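PDB 5WZJ: pumilio homolog 23 from Arabidopsis thaliana, which binds a specific sequence of 18S ribosomal RNA through its pumilio repeats and probably regulates translation and mRNA stability. Local coordinates for residues 406-411 and 415-420. Sequence-based numbering, arbitrary orientation.
Sequences DYYFGC and STWEWA
The indole of W417 lies flat against one side of helix 405-410, slotted between the backbone of its own loop and Y407, Y408 and C411. Followed outward, W417 CB meets C411 SG at 3.8 Å. CD1 then lies near C411 CB, and the sulfur stands obliquely to the five-membered ring, a Cys sulfur-aromatic contact. W417 NE1 passes beside the start of the Y407 side chain, 4.0 Å from Y407 CB. Over the six-membered ring of W417 sits Y408 CB, a CH-pi contact 4.0 Å from the centroid and only 6° off the normal. The opposite face is covered by the chain's own W419 N, 3.5 Å above the plane, so the indole is sandwiched between helix and loop. W417 CE3 lies 3.8 Å from Y408 CD1. With CG anti to the backbone N (chi1 168°), the Y408 ring swings past the indole and turns its edge to the face of W417: an offset edge-to-face pair, the Y408 ring and the W417 six-membered ring having centroids 5.6 Å apart and planes at 69°. Further along the loop, A420 CB lies over one face of the Y407 ring, 4.0 Å from its centroid, in a second CH-pi contact. Without the indole, as with an alanine at W417, Y408 would probably lose its edge-to-face partner and a gap would open between loop and helix beside C411. R401 of helix 398-403 also touches both Y408 and W417, while the W419 ring stacks on Y458 of helix 456-463. The arrangement is helix-to-loop packing: the chain leaving helix 405-410 turns back and lays an aromatic side chain against it, in the part of the PUF-type helical array between the sixth and seventh pumilio repeats.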
loop_
_atom_site.group_PDB
_atom_site.type_symbol
_atom_site.label_atom_id
_atom_site.label_comp_id
_atom_site.label_asym_id
_atom_site.label_seq_id
_atom_site.Cartn_x
_atom_site.Cartn_y
_atom_site.Cartn_z
ATOM N N ASP A 406 9.635 -7.705 -18.643
ATOM C CA ASP A 406 10.350 -8.920 -18.234
ATOM C C ASP A 406 10.577 -9.865 -19.411
ATOM O O ASP A 406 11.635 -10.499 -19.501
ATOM C CB ASP A 406 9.620 -9.641 -17.089
ATOM C CG ASP A 406 8.156 -9.925 -17.395
ATOM O OD1 ASP A 406 7.600 -9.287 -18.318
ATOM O OD2 ASP A 406 7.555 -10.778 -16.694
ATOM N N TYR A 407 9.615 -9.959 -20.336
ATOM C CA TYR A 407 9.820 -10.805 -21.512
ATOM C C TYR A 407 10.922 -10.253 -22.406
ATOM O O TYR A 407 11.742 -11.016 -22.934
ATOM C CB TYR A 407 8.523 -10.951 -22.313
ATOM C CG TYR A 407 7.467 -11.780 -21.624
ATOM C CD1 TYR A 407 6.530 -11.187 -20.782
ATOM C CD2 TYR A 407 7.396 -13.156 -21.819
ATOM C CE1 TYR A 407 5.560 -11.940 -20.147
ATOM C CE2 TYR A 407 6.427 -13.922 -21.182
ATOM C CZ TYR A 407 5.514 -13.310 -20.347
ATOM O OH TYR A 407 4.546 -14.057 -19.707
ATOM N N TYR A 408 10.959 -8.937 -22.604
ATOM C CA TYR A 408 11.990 -8.378 -23.471
ATOM C C TYR A 408 13.377 -8.533 -22.854
ATOM O O TYR A 408 14.328 -8.917 -23.540
ATOM C CB TYR A 408 11.708 -6.905 -23.787
ATOM C CG TYR A 408 12.900 -6.253 -24.424
ATOM C CD1 TYR A 408 13.251 -6.541 -25.736
ATOM C CD2 TYR A 408 13.716 -5.389 -23.698
ATOM C CE1 TYR A 408 14.371 -5.967 -26.323
ATOM C CE2 TYR A 408 14.839 -4.808 -24.273
ATOM C CZ TYR A 408 15.161 -5.099 -25.585
ATOM O OH TYR A 408 16.281 -4.524 -26.152
ATOM N N PHE A 409 13.531 -8.216 -21.567
ATOM C CA PHE A 409 14.868 -8.317 -20.999
ATOM C C PHE A 409 15.266 -9.760 -20.717
ATOM O O PHE A 409 16.459 -10.050 -20.612
ATOM C CB PHE A 409 14.990 -7.460 -19.737
ATOM C CG PHE A 409 15.282 -6.011 -20.028
ATOM C CD1 PHE A 409 16.581 -5.588 -20.260
ATOM C CD2 PHE A 409 14.256 -5.074 -20.091
ATOM C CE1 PHE A 409 16.857 -4.258 -20.546
ATOM C CE2 PHE A 409 14.529 -3.741 -20.369
ATOM C CZ PHE A 409 15.830 -3.336 -20.605
ATOM N N GLY A 410 14.307 -10.671 -20.632
ATOM C CA GLY A 410 14.640 -12.063 -20.446
ATOM C C GLY A 410 14.749 -12.899 -21.702
ATOM O O GLY A 410 14.977 -14.108 -21.596
ATOM N N CYS A 411 14.603 -12.314 -22.889
ATOM C CA CYS A 411 14.475 -13.148 -24.075
ATOM C C CYS A 411 15.842 -13.589 -24.591
ATOM O O CYS A 411 16.885 -13.027 -24.239
ATOM C CB CYS A 411 13.722 -12.416 -25.185
ATOM S SG CYS A 411 14.704 -11.177 -26.042
ATOM N N SER A 415 17.391 -8.629 -30.486
ATOM C CA SER A 415 17.271 -7.957 -31.775
ATOM C C SER A 415 16.068 -8.424 -32.584
ATOM O O SER A 415 15.724 -7.782 -33.582
ATOM C CB SER A 415 18.550 -8.153 -32.599
ATOM O OG SER A 415 18.819 -9.532 -32.763
ATOM N N THR A 416 15.419 -9.513 -32.187
ATOM C CA THR A 416 14.263 -10.023 -32.912
ATOM C C THR A 416 12.981 -10.034 -32.086
ATOM O O THR A 416 11.905 -10.237 -32.656
ATOM C CB THR A 416 14.540 -11.444 -33.432
ATOM O OG1 THR A 416 14.752 -12.330 -32.323
ATOM C CG2 THR A 416 15.782 -11.448 -34.307
ATOM N N TRP A 417 13.064 -9.817 -30.774
ATOM C CA TRP A 417 11.871 -9.765 -29.939
ATOM C C TRP A 417 10.946 -8.646 -30.408
ATOM O O TRP A 417 11.395 -7.548 -30.742
ATOM C CB TRP A 417 12.257 -9.550 -28.470
ATOM C CG TRP A 417 11.083 -9.640 -27.553
ATOM C CD1 TRP A 417 10.663 -10.743 -26.871
ATOM C CD2 TRP A 417 10.161 -8.588 -27.228
ATOM N NE1 TRP A 417 9.532 -10.449 -26.140
ATOM C CE2 TRP A 417 9.206 -9.131 -26.338
ATOM C CE3 TRP A 417 10.051 -7.242 -27.599
ATOM C CZ2 TRP A 417 8.148 -8.373 -25.814
ATOM C CZ3 TRP A 417 8.996 -6.487 -27.076
ATOM C CH2 TRP A 417 8.059 -7.058 -26.201
ATOM N N GLU A 418 9.646 -8.931 -30.446
ATOM C CA GLU A 418 8.701 -7.902 -30.860
ATOM C C GLU A 418 7.496 -7.810 -29.940
ATOM O O GLU A 418 6.893 -6.742 -29.820
ATOM C CB GLU A 418 8.216 -8.166 -32.281
ATOM C CG GLU A 418 9.235 -7.869 -33.348
ATOM C CD GLU A 418 8.641 -7.977 -34.728
ATOM O OE1 GLU A 418 7.415 -7.758 -34.859
ATOM O OE2 GLU A 418 9.396 -8.295 -35.673
ATOM N N TRP A 419 7.120 -8.925 -29.316
ATOM C CA TRP A 419 5.839 -9.033 -28.623
ATOM C C TRP A 419 5.863 -10.313 -27.796
ATOM O O TRP A 419 6.713 -11.185 -28.011
ATOM C CB TRP A 419 4.670 -9.040 -29.629
ATOM C CG TRP A 419 3.308 -8.745 -29.043
ATOM C CD1 TRP A 419 2.262 -9.623 -28.899
ATOM C CD2 TRP A 419 2.838 -7.482 -28.544
ATOM N NE1 TRP A 419 1.187 -8.988 -28.326
ATOM C CE2 TRP A 419 1.512 -7.674 -28.102
ATOM C CE3 TRP A 419 3.412 -6.213 -28.420
ATOM C CZ2 TRP A 419 0.753 -6.644 -27.551
ATOM C CZ3 TRP A 419 2.653 -5.187 -27.870
ATOM C CH2 TRP A 419 1.338 -5.413 -27.440
ATOM N N ALA A 420 4.917 -10.423 -26.850
ATOM C CA ALA A 420 4.703 -11.646 -26.068
ATOM C C ALA A 420 3.239 -12.048 -26.199
ATOM O O ALA A 420 2.422 -11.754 -25.313
ATOM C CB ALA A 420 5.100 -11.452 -24.602
#